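Local coordinates for branched-chain amino acid transport system substrate-binding protein (Rhodopseudomonas palustris, PDB 4JB0) that binds small aromatic compounds derived from lignin, such as ferulate, and probably delivers them to an ABC transporter for uptake into the cell, at residues 10-15 against 73-78; 18-23 against 278-283; 97-102 against 336-341. All coordinates share one frame; numbering follows the deposited sequence.

Contact 1 (10-15 against 73-78); sequences TVTTTG and SSVTPP. With FER (3-(4-hydroxy-3-methoxyphenyl)-2-propenoic acid), chain B.
Ser-74 reaches across to the end of strand 5-11 and accepts a hydrogen bond from the backbone of Thr-12, N to OG 2.9 Å and nearly straight at 163°; a second hydrogen bond links Ser-74 OG to Glu-24 of helix 18-26. Its OG lies anti to the carbonyl carbon (chi1 -64°), which carries it up against Val-11 as well, 3.3 Å from CB. This is the dense part of the contact. Beside it the OG1 of Thr-12 sits 3.4 Å from CB of Ser-74, while the CA of Ser-73 makes a C-H...O contact of 3.2 Å with the carbonyl O of Thr-10. The hydroxyls of Thr-10, Thr-12 and Ser-73 all turn to the carboxylate of Asp-47, so these buried polar groups are satisfied. The other side is looser: past Thr-12 the chain swings off through the partly exposed Thr-13 to Thr-14 and Gly-15 at the surface. On 73-78, Val-75 stands at the N-cap position of helix 76-89, and Thr-76 N donates to FER O2 of the bound ferulate at 2.7 Å. A helix N terminus taking a ligand carboxylate just beyond a parallel strand's end is consistent with the ligand cleft of branched-chain amino-acid-type periplasmic binding proteins.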
ATOM      1  N   THR A  10       2.446   9.647 -10.984  1.00 10.48           N
ATOM      2  CA  THR A  10       2.888   8.558 -11.868  1.00 11.34           C
ATOM      3  C   THR A  10       2.438   7.273 -11.237  1.00 11.54           C
ATOM      4  O   THR A  10       2.776   6.998 -10.086  1.00 11.36           O
ATOM      5  CB  THR A  10       4.444   8.608 -12.254  1.00 10.22           C
ATOM      6  OG1 THR A  10       4.818   7.488 -13.068  1.00 16.55           O
ATOM      7  CG2 THR A  10       5.372   8.576 -11.043  1.00 13.07           C
ATOM      8  N   VAL A  11       1.618   6.516 -11.973  1.00 11.73           N
ATOM      9  CA  VAL A  11       1.031   5.239 -11.487  1.00 12.28           C
ATOM     10  C   VAL A  11       1.079   4.261 -12.615  1.00 12.81           C
ATOM     11  O   VAL A  11       1.328   4.658 -13.719  1.00 13.16           O
ATOM     12  CB  VAL A  11      -0.434   5.359 -11.007  1.00 10.80           C
ATOM     13  CG1 VAL A  11      -0.450   6.110  -9.594  1.00 12.10           C
ATOM     14  CG2 VAL A  11      -1.318   6.101 -12.005  1.00 11.75           C
ATOM     15  N   THR A  12       0.810   2.990 -12.323  1.00 12.85           N
ATOM     16  CA  THR A  12       0.988   1.933 -13.272  1.00 13.34           C
ATOM     17  C   THR A  12      -0.382   1.536 -13.812  1.00 14.45           C
ATOM     18  O   THR A  12      -1.152   0.851 -13.092  1.00 13.55           O
ATOM     19  CB  THR A  12       1.616   0.664 -12.596  1.00 14.19           C
ATOM     20  OG1 THR A  12       2.810   1.040 -11.927  1.00 15.34           O
ATOM     21  CG2 THR A  12       1.993  -0.381 -13.691  1.00 13.83           C
ATOM     22  N   THR A  13      -0.685   2.002 -15.028  1.00 15.03           N
ATOM     23  CA  THR A  13      -1.938   1.660 -15.694  1.00 17.07           C
ATOM     24  C   THR A  13      -1.786   0.767 -16.952  1.00 16.91           C
ATOM     25  O   THR A  13      -2.794   0.450 -17.571  1.00 16.53           O
ATOM     26  CB  THR A  13      -2.771   2.925 -16.076  1.00 16.76           C
ATOM     27  OG1 THR A  13      -2.055   3.626 -17.077  1.00 19.01           O
ATOM     28  CG2 THR A  13      -3.046   3.868 -14.860  1.00 17.14           C
ATOM     29  N   THR A  14      -0.563   0.332 -17.292  1.00 19.49           N
ATOM     30  CA  THR A  14      -0.352  -0.749 -18.289  1.00 19.20           C
ATOM     31  C   THR A  14       0.530  -1.831 -17.710  1.00 20.19           C
ATOM     32  O   THR A  14       1.226  -1.582 -16.735  1.00 20.12           O
ATOM     33  CB  THR A  14       0.300  -0.234 -19.605  1.00 20.72           C
ATOM     34  OG1 THR A  14       1.571   0.373 -19.319  1.00 21.00           O
ATOM     35  CG2 THR A  14      -0.619   0.752 -20.304  1.00 18.21           C
ATOM     36  N   GLY A  15       0.559  -3.012 -18.331  1.00 20.75           N
ATOM     37  CA  GLY A  15       1.429  -4.117 -17.894  1.00 22.67           C
ATOM     38  C   GLY A  15       0.775  -4.829 -16.720  1.00 23.91           C
ATOM     39  O   GLY A  15      -0.287  -4.412 -16.281  1.00 23.27           O
ATOM     40  N   SER A  73       4.798   5.491  -7.001  1.00 12.04           N
ATOM     41  CA  SER A  73       4.078   4.834  -8.067  1.00 11.99           C
ATOM     42  C   SER A  73       3.173   3.765  -7.438  1.00 11.71           C
ATOM     43  O   SER A  73       2.740   3.891  -6.286  1.00 12.44           O
ATOM     44  CB  SER A  73       5.095   4.223  -9.063  1.00  9.53           C
ATOM     45  OG  SER A  73       4.442   3.487 -10.095  1.00 11.77           O
ATOM     46  N   SER A  74       2.863   2.739  -8.205  1.00 11.97           N
ATOM     47  CA  SER A  74       1.887   1.720  -7.800  1.00 12.71           C
ATOM     48  C   SER A  74       2.567   0.453  -7.181  1.00 13.04           C
ATOM     49  O   SER A  74       1.913  -0.334  -6.427  1.00 13.12           O
ATOM     50  CB  SER A  74       1.076   1.344  -9.064  1.00 11.55           C
ATOM     51  OG  SER A  74       0.343   2.491  -9.507  1.00 11.41           O
ATOM     52  N   VAL A  75       3.854   0.237  -7.483  1.00 10.51           N
ATOM     53  CA  VAL A  75       4.598  -0.908  -6.916  1.00 10.76           C
ATOM     54  C   VAL A  75       5.941  -0.379  -6.353  1.00 10.97           C
ATOM     55  O   VAL A  75       6.307   0.745  -6.636  1.00 12.47           O
ATOM     56  CB  VAL A  75       4.785  -2.076  -7.942  1.00 11.22           C
ATOM     57  CG1 VAL A  75       3.407  -2.822  -8.149  1.00 11.78           C
ATOM     58  CG2 VAL A  75       5.257  -1.534  -9.280  1.00 11.52           C
ATOM     59  N   THR A  76       6.656  -1.161  -5.564  1.00 10.92           N
ATOM     60  CA  THR A  76       7.768  -0.598  -4.803  1.00 11.83           C
ATOM     61  C   THR A  76       8.961  -0.100  -5.683  1.00 11.85           C
ATOM     62  O   THR A  76       9.470   0.987  -5.469  1.00 11.85           O
ATOM     63  CB  THR A  76       8.243  -1.590  -3.729  1.00 12.80           C
ATOM     64  OG1 THR A  76       7.163  -1.871  -2.809  1.00 14.83           O
ATOM     65  CG2 THR A  76       9.510  -0.959  -2.943  1.00  9.54           C
ATOM     66  N   PRO A  77       9.419  -0.899  -6.692  1.00 13.10           N
ATOM     67  CA  PRO A  77      10.623  -0.365  -7.406  1.00 12.98           C
ATOM     68  C   PRO A  77      10.472   1.026  -8.089  1.00 12.34           C
ATOM     69  O   PRO A  77      11.346   1.901  -7.877  1.00 12.67           O
ATOM     70  CB  PRO A  77      10.993  -1.494  -8.403  1.00 13.75           C
ATOM     71  CG  PRO A  77      10.384  -2.784  -7.709  1.00 14.05           C
ATOM     72  CD  PRO A  77       9.086  -2.280  -7.093  1.00 11.76           C
ATOM     73  N   PRO A  78       9.355   1.291  -8.841  1.00 12.64           N
ATOM     74  CA  PRO A  78       9.261   2.643  -9.372  1.00 11.37           C
ATOM     75  C   PRO A  78       9.004   3.664  -8.274  1.00 11.53           C
ATOM     76  O   PRO A  78       9.330   4.834  -8.465  1.00 11.16           O
ATOM     77  CB  PRO A  78       8.082   2.597 -10.337  1.00 12.47           C
ATOM     78  CG  PRO A  78       7.277   1.421  -9.866  1.00 12.36           C
ATOM     79  CD  PRO A  78       8.287   0.418  -9.366  1.00 11.09           C
TER
HETATM   80  C4  FER B 401      -0.124  -1.745  -1.119  0.80 14.04           C
HETATM   81  C5  FER B 401       0.720  -2.730  -0.626  0.80 12.81           C
HETATM   82  C6  FER B 401       1.612  -3.327  -1.508  0.80 14.37           C
HETATM   83  C3  FER B 401      -0.087  -1.359  -2.447  0.80 16.96           C
HETATM   84  C2  FER B 401       0.818  -1.959  -3.328  0.80 15.96           C
HETATM   85  C1  FER B 401       1.673  -2.948  -2.843  0.80 14.71           C
HETATM   86  C10 FER B 401      -0.879  -0.009  -4.322  0.80 16.13           C
HETATM   87  C7  FER B 401       2.601  -3.518  -3.855  0.80 14.17           C
HETATM   88  C8  FER B 401       3.899  -3.738  -3.636  0.80  9.10           C
HETATM   89  C9  FER B 401       4.764  -4.220  -4.746  0.80 11.78           C
HETATM   90  O1  FER B 401       4.356  -5.061  -5.595  0.80 13.78           O
HETATM   91  O2  FER B 401       5.890  -3.661  -4.849  0.80 12.42           O
HETATM   92  O4  FER B 401      -0.987  -1.146  -0.284  0.80 13.31           O
HETATM   93  O3  FER B 401      -0.924  -0.374  -2.921  0.80 18.69           O

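Contact 2 (18-23 against 278-283); sequences AALGIP and SQFAAH. With FER (3-(4-hydroxy-3-methoxyphenyl)-2-propenoic acid), chain B.
Leu-20 lies over one face of the Phe-280 ring, its CG 3.6 Å from the ring centroid and only 5° off the normal, a CH-pi contact placed almost exactly over the centre. With CG anti to the carbonyl carbon (chi1 -82°), Leu-20 divides its two methyls: CD1 rests on the CE2 and CZ side of the ring, and CD2 goes on to the ferulate, 3.5 Å from its C2. Phe-280 in turn offers the ligand its edge, CD1 standing 3.2 Å from the methoxy oxygen O3 near the ring plane. A leucine in place of Phe-280 would probably open a gap beside the methoxy group and leave Leu-20 without the flat surface it rests on. One turn along helix 18-26, Pro-23 packs its CB 3.8 Å from CB of Ala-281 and also borders the hydroxyl of Ser-278, which N-caps helix 279-299 through a straight bond from Ala-281 N and a weak one from Phe-280 N. The two helix segments run at 42° to each other, 7.8 Å apart at their axes. From the same helix start, the NE2 of His-283 and the NE2 of Gln-279 both donate to the ligand phenol O4, at 2.6 and 3.1 Å. Gln-279 is itself anchored through OE1 by Gly-243 N. The chemistry is thus divided: apolar surfaces hold the two helices and the aromatic ring together, while paired N-H donors read the phenol oxygen, consistent with selection of 4-hydroxylated aromatic acids.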
ATOM      1  N   ALA A  18      -0.950  -3.236 -13.564  1.00 18.69           N
ATOM      2  CA  ALA A  18      -2.119  -2.391 -13.835  1.00 18.88           C
ATOM      3  C   ALA A  18      -3.240  -2.634 -12.829  1.00 17.79           C
ATOM      4  O   ALA A  18      -4.036  -1.744 -12.578  1.00 17.27           O
ATOM      5  CB  ALA A  18      -2.621  -2.569 -15.280  1.00 19.52           C
ATOM      6  N   ALA A  19      -3.244  -3.830 -12.254  1.00 16.95           N
ATOM      7  CA  ALA A  19      -4.212  -4.253 -11.222  1.00 17.77           C
ATOM      8  C   ALA A  19      -4.134  -3.349  -9.994  1.00 17.49           C
ATOM      9  O   ALA A  19      -5.116  -3.159  -9.283  1.00 16.76           O
ATOM     10  CB  ALA A  19      -3.927  -5.701 -10.828  1.00 19.24           C
ATOM     11  N   LEU A  20      -2.962  -2.768  -9.778  1.00 15.97           N
ATOM     12  CA  LEU A  20      -2.741  -1.876  -8.635  1.00 16.75           C
ATOM     13  C   LEU A  20      -2.904  -0.440  -9.057  1.00 14.68           C
ATOM     14  O   LEU A  20      -3.534   0.319  -8.362  1.00 14.86           O
ATOM     15  CB  LEU A  20      -1.353  -2.094  -8.011  1.00 16.81           C
ATOM     16  CG  LEU A  20      -1.354  -3.303  -7.037  1.00 20.88           C
ATOM     17  CD1 LEU A  20      -1.630  -4.629  -7.709  1.00 21.32           C
ATOM     18  CD2 LEU A  20      -0.046  -3.396  -6.367  1.00 21.61           C
ATOM     19  N   GLY A  21      -2.341  -0.052 -10.197  1.00 14.47           N
ATOM     20  CA  GLY A  21      -2.409   1.380 -10.599  1.00 14.20           C
ATOM     21  C   GLY A  21      -3.758   1.807 -11.188  1.00 13.91           C
ATOM     22  O   GLY A  21      -4.157   2.954 -11.064  1.00 14.06           O
ATOM     23  N   ILE A  22      -4.431   0.932 -11.916  1.00 13.66           N
ATOM     24  CA  ILE A  22      -5.748   1.361 -12.429  1.00 12.41           C
ATOM     25  C   ILE A  22      -6.728   1.845 -11.315  1.00 12.25           C
ATOM     26  O   ILE A  22      -7.365   2.910 -11.443  1.00 13.21           O
ATOM     27  CB  ILE A  22      -6.370   0.313 -13.314  1.00 13.11           C
ATOM     28  CG1 ILE A  22      -5.724   0.416 -14.713  1.00 13.11           C
ATOM     29  CG2 ILE A  22      -7.902   0.532 -13.438  1.00 13.99           C
ATOM     30  CD1 ILE A  22      -5.955  -0.825 -15.592  1.00 17.74           C
ATOM     31  N   PRO A  23      -6.835   1.100 -10.216  1.00 12.34           N
ATOM     32  CA  PRO A  23      -7.744   1.641  -9.185  1.00 11.71           C
ATOM     33  C   PRO A  23      -7.307   2.950  -8.565  1.00 11.43           C
ATOM     34  O   PRO A  23      -8.157   3.808  -8.239  1.00 11.57           O
ATOM     35  CB  PRO A  23      -7.811   0.530  -8.142  1.00 12.33           C
ATOM     36  CG  PRO A  23      -7.556  -0.749  -8.938  1.00 11.95           C
ATOM     37  CD  PRO A  23      -6.518  -0.315 -10.001  1.00 11.98           C
ATOM     38  N   SER A 278     -10.888  -1.760  -3.143  1.00 13.44           N
ATOM     39  CA  SER A 278      -9.553  -2.322  -3.078  1.00 12.89           C
ATOM     40  C   SER A 278      -8.685  -1.498  -2.162  1.00 11.96           C
ATOM     41  O   SER A 278      -8.907  -0.293  -1.937  1.00 11.30           O
ATOM     42  CB  SER A 278      -8.913  -2.425  -4.473  1.00 14.60           C
ATOM     43  OG  SER A 278      -8.530  -1.145  -4.959  1.00 14.56           O
ATOM     44  N   GLN A 279      -7.691  -2.182  -1.651  1.00 11.21           N
ATOM     45  CA  GLN A 279      -6.571  -1.581  -0.903  1.00 11.49           C
ATOM     46  C   GLN A 279      -6.013  -0.423  -1.701  1.00 11.34           C
ATOM     47  O   GLN A 279      -5.645   0.618  -1.118  1.00 11.42           O
ATOM     48  CB  GLN A 279      -5.527  -2.679  -0.637  1.00  9.73           C
ATOM     49  CG  GLN A 279      -4.192  -2.222  -0.157  1.00  9.21           C
ATOM     50  CD  GLN A 279      -4.213  -1.980   1.327  1.00 10.46           C
ATOM     51  OE1 GLN A 279      -5.197  -2.249   1.952  1.00 13.88           O
ATOM     52  NE2 GLN A 279      -3.086  -1.602   1.908  1.00 12.00           N
ATOM     53  N   PHE A 280      -5.979  -0.579  -3.046  1.00 11.97           N
ATOM     54  CA  PHE A 280      -5.134   0.327  -3.834  1.00 12.32           C
ATOM     55  C   PHE A 280      -5.835   1.648  -4.163  1.00 11.99           C
ATOM     56  O   PHE A 280      -5.262   2.697  -4.030  1.00 11.75           O
ATOM     57  CB  PHE A 280      -4.645  -0.383  -5.096  1.00 11.19           C
ATOM     58  CG  PHE A 280      -4.291  -1.810  -4.843  1.00 14.35           C
ATOM     59  CD1 PHE A 280      -3.388  -2.141  -3.834  1.00 19.47           C
ATOM     60  CD2 PHE A 280      -4.913  -2.820  -5.541  1.00 13.32           C
ATOM     61  CE1 PHE A 280      -3.074  -3.471  -3.585  1.00 18.61           C
ATOM     62  CE2 PHE A 280      -4.592  -4.157  -5.315  1.00 18.63           C
ATOM     63  CZ  PHE A 280      -3.695  -4.472  -4.312  1.00 21.18           C
ATOM     64  N   ALA A 281      -7.106   1.564  -4.536  1.00 12.11           N
ATOM     65  CA  ALA A 281      -7.895   2.753  -4.762  1.00 11.74           C
ATOM     66  C   ALA A 281      -7.844   3.702  -3.557  1.00 11.96           C
ATOM     67  O   ALA A 281      -7.798   4.946  -3.706  1.00 12.07           O
ATOM     68  CB  ALA A 281      -9.347   2.369  -5.153  1.00 13.01           C
ATOM     69  N   ALA A 282      -7.765   3.136  -2.365  1.00 11.41           N
ATOM     70  CA  ALA A 282      -7.749   3.970  -1.188  1.00 11.36           C
ATOM     71  C   ALA A 282      -6.504   4.918  -1.052  1.00 11.20           C
ATOM     72  O   ALA A 282      -6.598   6.001  -0.446  1.00 12.95           O
ATOM     73  CB  ALA A 282      -7.863   3.118   0.022  1.00 10.32           C
ATOM     74  N   HIS A 283      -5.358   4.506  -1.575  1.00 11.66           N
ATOM     75  CA  HIS A 283      -4.110   5.283  -1.373  1.00 10.09           C
ATOM     76  C   HIS A 283      -4.156   6.625  -2.039  1.00 10.01           C
ATOM     77  O   HIS A 283      -3.749   7.602  -1.445  1.00  9.84           O
ATOM     78  CB  HIS A 283      -2.889   4.506  -1.824  1.00 10.21           C
ATOM     79  CG  HIS A 283      -2.706   3.195  -1.098  1.00 10.70           C
ATOM     80  ND1 HIS A 283      -2.990   3.038   0.242  1.00 10.31           N
ATOM     81  CD2 HIS A 283      -2.269   1.989  -1.534  1.00  9.30           C
ATOM     82  CE1 HIS A 283      -2.750   1.791   0.603  1.00  9.17           C
ATOM     83  NE2 HIS A 283      -2.326   1.128  -0.456  1.00  8.29           N
TER
HETATM   84  C4  FER B 401      -0.124  -1.745  -1.119  0.80 14.04           C
HETATM   85  C5  FER B 401       0.720  -2.730  -0.626  0.80 12.81           C
HETATM   86  C6  FER B 401       1.612  -3.327  -1.508  0.80 14.37           C
HETATM   87  C3  FER B 401      -0.087  -1.359  -2.447  0.80 16.96           C
HETATM   88  C2  FER B 401       0.818  -1.959  -3.328  0.80 15.96           C
HETATM   89  C1  FER B 401       1.673  -2.948  -2.843  0.80 14.71           C
HETATM   90  C10 FER B 401      -0.879  -0.009  -4.322  0.80 16.13           C
HETATM   91  C7  FER B 401       2.601  -3.518  -3.855  0.80 14.17           C
HETATM   92  C8  FER B 401       3.899  -3.738  -3.636  0.80  9.10           C
HETATM   93  C9  FER B 401       4.764  -4.220  -4.746  0.80 11.78           C
HETATM   94  O1  FER B 401       4.356  -5.061  -5.595  0.80 13.78           O
HETATM   95  O2  FER B 401       5.890  -3.661  -4.849  0.80 12.42           O
HETATM   96  O4  FER B 401      -0.987  -1.146  -0.284  0.80 13.31           O
HETATM   97  O3  FER B 401      -0.924  -0.374  -2.921  0.80 18.69           O

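Contact 3 (97-102 against 336-341); sequences APLPIT and DRYGLD. With FER (3-(4-hydroxy-3-methoxyphenyl)-2-propenoic acid), chain B.
Two loops that belong to no helix or strand are joined here by one long arm: the backbones stay far apart, 9.1 Å between CA of Pro-98 and CA of Tyr-338, and the phenol of Tyr-338 spans the distance to donate a hydrogen bond from OH to the carbonyl O of Leu-99. In this periplasmic-binding-protein fold the loop 97-102 follows strand 93-95 of the first sheet, and 336-341 belongs to the chain leading into strand 346-351 of the second. The base of the arm is held by an Asx turn. Asp-336 OD1 accepts from the backbone N of Tyr-338 and, in an almost straight bond of 2.9 Å, from the N of Gly-339; both donors come from the same face of the carboxylate and well above its plane. Gly-339 then follows with a positive phi, which suits glycine. The side chain of Tyr-338 has CG anti to the carbonyl carbon (chi1 -71°), which sends the ring out across the gap. Ile-101 passes it in the opposite direction, with CG1 3.7 Å from CE1. The other branch of Ile-101, CG2, lies 4.0 Å from CG of Arg-337, whose aliphatic part it crosses at about a right angle before the bent chain leads the guanidinium away to Ser-109 O and Thr-333 O. Near the start of 97-102, Pro-98 turns to the bound ferulate, CG 3.5 Å from C6, and Pro-98 CA is 3.8 Å from Tyr-338 OH. Tyr-338 OH meets Leu-99 O at 2.8 Å, above the carbonyl plane by 41°, with a C=O...donor angle of 118°.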
ATOM      1  N   ALA A  97       2.688   3.256  -2.921  1.00 13.93           N
ATOM      2  CA  ALA A  97       3.106   1.890  -2.793  1.00 14.52           C
ATOM      3  C   ALA A  97       4.130   1.944  -1.647  1.00 14.98           C
ATOM      4  O   ALA A  97       4.676   3.008  -1.373  1.00 13.80           O
ATOM      5  CB  ALA A  97       3.782   1.423  -4.097  1.00 17.08           C
ATOM      6  N   PRO A  98       4.374   0.822  -0.952  1.00 15.36           N
ATOM      7  CA  PRO A  98       5.346   0.775   0.152  1.00 16.31           C
ATOM      8  C   PRO A  98       6.772   1.037  -0.358  1.00 18.03           C
ATOM      9  O   PRO A  98       7.077   0.830  -1.552  1.00 17.66           O
ATOM     10  CB  PRO A  98       5.259  -0.669   0.673  1.00 17.72           C
ATOM     11  CG  PRO A  98       4.129  -1.298  -0.077  1.00 17.09           C
ATOM     12  CD  PRO A  98       3.923  -0.512  -1.338  1.00 16.42           C
ATOM     13  N   LEU A  99       7.621   1.575   0.507  1.00 18.69           N
ATOM     14  CA  LEU A  99       9.007   1.704   0.116  1.00 19.80           C
ATOM     15  C   LEU A  99       9.930   1.836   1.280  1.00 19.46           C
ATOM     16  O   LEU A  99       9.572   2.465   2.281  1.00 18.63           O
ATOM     17  CB  LEU A  99       9.213   2.863  -0.821  1.00 21.18           C
ATOM     18  CG  LEU A  99       9.372   4.213  -0.153  1.00 22.08           C
ATOM     19  CD1 LEU A  99      10.153   5.102  -1.137  1.00 18.95           C
ATOM     20  CD2 LEU A  99       8.000   4.660   0.207  1.00 18.57           C
ATOM     21  N   PRO A 100      11.131   1.279   1.130  1.00 19.14           N
ATOM     22  CA  PRO A 100      12.201   1.422   2.132  1.00 18.52           C
ATOM     23  C   PRO A 100      12.632   2.877   2.265  1.00 17.82           C
ATOM     24  O   PRO A 100      13.168   3.485   1.307  1.00 17.03           O
ATOM     25  CB  PRO A 100      13.365   0.613   1.554  1.00 18.95           C
ATOM     26  CG  PRO A 100      12.826  -0.052   0.266  1.00 19.88           C
ATOM     27  CD  PRO A 100      11.610   0.712  -0.141  1.00 20.26           C
ATOM     28  N   ILE A 101      12.400   3.402   3.455  1.00 17.60           N
ATOM     29  CA  ILE A 101      12.807   4.728   3.896  1.00 19.21           C
ATOM     30  C   ILE A 101      14.244   4.693   4.367  1.00 18.77           C
ATOM     31  O   ILE A 101      14.596   3.909   5.241  1.00 19.39           O
ATOM     32  CB  ILE A 101      11.929   5.225   5.075  1.00 20.33           C
ATOM     33  CG1 ILE A 101      10.428   5.199   4.677  1.00 22.85           C
ATOM     34  CG2 ILE A 101      12.434   6.626   5.616  1.00 22.39           C
ATOM     35  CD1 ILE A 101      10.089   5.994   3.511  1.00 17.77           C
ATOM     36  N   THR A 102      15.074   5.515   3.751  1.00 17.53           N
ATOM     37  CA  THR A 102      16.484   5.603   4.083  1.00 16.30           C
ATOM     38  C   THR A 102      16.669   7.092   4.344  1.00 16.90           C
ATOM     39  O   THR A 102      15.761   7.863   4.036  1.00 16.27           O
ATOM     40  CB  THR A 102      17.355   5.139   2.896  1.00 17.10           C
ATOM     41  OG1 THR A 102      16.969   5.884   1.744  1.00 14.95           O
ATOM     42  CG2 THR A 102      17.167   3.623   2.551  1.00 16.22           C
ATOM     43  N   ASP A 336       9.256   9.010  11.241  1.00 16.84           N
ATOM     44  CA  ASP A 336       8.200   8.100  10.784  1.00 17.28           C
ATOM     45  C   ASP A 336       7.457   8.612   9.572  1.00 15.32           C
ATOM     46  O   ASP A 336       6.581   9.439   9.700  1.00 15.74           O
ATOM     47  CB  ASP A 336       7.198   7.937  11.890  1.00 17.25           C
ATOM     48  CG  ASP A 336       6.174   6.905  11.582  1.00 19.25           C
ATOM     49  OD1 ASP A 336       6.153   6.307  10.456  1.00 17.29           O
ATOM     50  OD2 ASP A 336       5.395   6.706  12.526  1.00 16.77           O
ATOM     51  N   ARG A 337       7.807   8.099   8.408  1.00 13.69           N
ATOM     52  CA  ARG A 337       7.276   8.634   7.143  1.00 13.41           C
ATOM     53  C   ARG A 337       6.004   7.938   6.661  1.00 13.05           C
ATOM     54  O   ARG A 337       5.487   8.262   5.561  1.00 13.90           O
ATOM     55  CB  ARG A 337       8.373   8.592   6.036  1.00 11.88           C
ATOM     56  CG  ARG A 337       9.660   9.340   6.471  1.00 12.80           C
ATOM     57  CD  ARG A 337       9.355  10.733   7.015  1.00  8.19           C
ATOM     58  NE  ARG A 337       9.029  11.618   5.895  1.00 10.58           N
ATOM     59  CZ  ARG A 337       8.601  12.862   5.984  1.00  9.78           C
ATOM     60  NH1 ARG A 337       8.343  13.407   7.186  1.00 12.33           N
ATOM     61  NH2 ARG A 337       8.388  13.563   4.858  1.00 13.69           N
ATOM     62  N   TYR A 338       5.515   7.013   7.492  1.00 11.99           N
ATOM     63  CA  TYR A 338       4.216   6.333   7.322  1.00 12.19           C
ATOM     64  C   TYR A 338       3.151   6.886   8.248  1.00 12.53           C
ATOM     65  O   TYR A 338       2.020   7.084   7.835  1.00 12.07           O
ATOM     66  CB  TYR A 338       4.370   4.821   7.570  1.00 13.45           C
ATOM     67  CG  TYR A 338       5.140   4.098   6.475  1.00 11.81           C
ATOM     68  CD1 TYR A 338       6.546   4.104   6.418  1.00 13.05           C
ATOM     69  CD2 TYR A 338       4.451   3.390   5.495  1.00 13.04           C
ATOM     70  CE1 TYR A 338       7.248   3.408   5.363  1.00 11.65           C
ATOM     71  CE2 TYR A 338       5.130   2.678   4.489  1.00 11.00           C
ATOM     72  CZ  TYR A 338       6.487   2.697   4.399  1.00 12.77           C
ATOM     73  OH  TYR A 338       7.076   1.919   3.361  1.00 15.81           O
ATOM     74  N   GLY A 339       3.506   7.178   9.496  1.00 12.59           N
ATOM     75  CA  GLY A 339       2.612   7.884  10.403  1.00 13.86           C
ATOM     76  C   GLY A 339       1.412   7.048  10.872  1.00 15.46           C
ATOM     77  O   GLY A 339       0.420   7.610  11.356  1.00 15.41           O
ATOM     78  N   LEU A 340       1.524   5.713  10.761  1.00 14.76           N
ATOM     79  CA  LEU A 340       0.357   4.833  11.025  1.00 14.08           C
ATOM     80  C   LEU A 340       0.492   3.985  12.293  1.00 13.97           C
ATOM     81  O   LEU A 340       1.590   3.834  12.810  1.00 13.76           O
ATOM     82  CB  LEU A 340      -0.001   4.000   9.763  1.00 13.61           C
ATOM     83  CG  LEU A 340      -0.568   4.781   8.576  1.00 12.42           C
ATOM     84  CD1 LEU A 340      -0.659   3.784   7.324  1.00  8.52           C
ATOM     85  CD2 LEU A 340      -1.957   5.433   8.987  1.00  8.00           C
ATOM     86  N   ASP A 341      -0.635   3.491  12.812  1.00 14.50           N
ATOM     87  CA  ASP A 341      -0.657   2.612  13.972  1.00 15.18           C
ATOM     88  C   ASP A 341      -1.700   1.479  13.770  1.00 16.03           C
ATOM     89  O   ASP A 341      -2.145   1.229  12.622  1.00 14.01           O
ATOM     90  CB  ASP A 341      -0.872   3.419  15.281  1.00 15.20           C
ATOM     91  CG  ASP A 341      -2.238   4.179  15.321  1.00 18.79           C
ATOM     92  OD1 ASP A 341      -3.239   3.752  14.700  1.00 17.53           O
ATOM     93  OD2 ASP A 341      -2.321   5.237  15.987  1.00 22.29           O
TER
HETATM   94  C4  FER B 401      -0.124  -1.745  -1.119  0.80 14.04           C
HETATM   95  C5  FER B 401       0.720  -2.730  -0.626  0.80 12.81           C
HETATM   96  C6  FER B 401       1.612  -3.327  -1.508  0.80 14.37           C
HETATM   97  C3  FER B 401      -0.087  -1.359  -2.447  0.80 16.96           C
HETATM   98  C2  FER B 401       0.818  -1.959  -3.328  0.80 15.96           C
HETATM   99  C1  FER B 401       1.673  -2.948  -2.843  0.80 14.71           C
HETATM  100  C10 FER B 401      -0.879  -0.009  -4.322  0.80 16.13           C
HETATM  101  C7  FER B 401       2.601  -3.518  -3.855  0.80 14.17           C
HETATM  102  C8  FER B 401       3.899  -3.738  -3.636  0.80  9.10           C
HETATM  103  C9  FER B 401       4.764  -4.220  -4.746  0.80 11.78           C
HETATM  104  O1  FER B 401       4.356  -5.061  -5.595  0.80 13.78           O
HETATM  105  O2  FER B 401       5.890  -3.661  -4.849  0.80 12.42           O
HETATM  106  O4  FER B 401      -0.987  -1.146  -0.284  0.80 13.31           O
HETATM  107  O3  FER B 401      -0.924  -0.374  -2.921  0.80 18.69           O

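Overall arrangement
From the N terminus, strand 5-11 leads into 10-15, and contact 1 closes a loop of 57 residues onto the start of helix 76-89 within the first sheet's domain. Helix 18-26 comes next and waits much longer for its partner: contact 2 spans 254 residues to tie it to helix 279-299. Contact 3 opens at 97-102, after contact 1 has closed, and closes at 336-341, beyond the second half of contact 2, so contacts 2 and 3 cross, as do contacts 1 and 2. Contacts 1 and 3 meet where Thr-76 OG1 comes within 3.0 Å of Pro-98 O, probably a hydrogen bond. All three border the ferulate, and contact 3 ties the loop after strand 93-95 to the loop before strand 346-351.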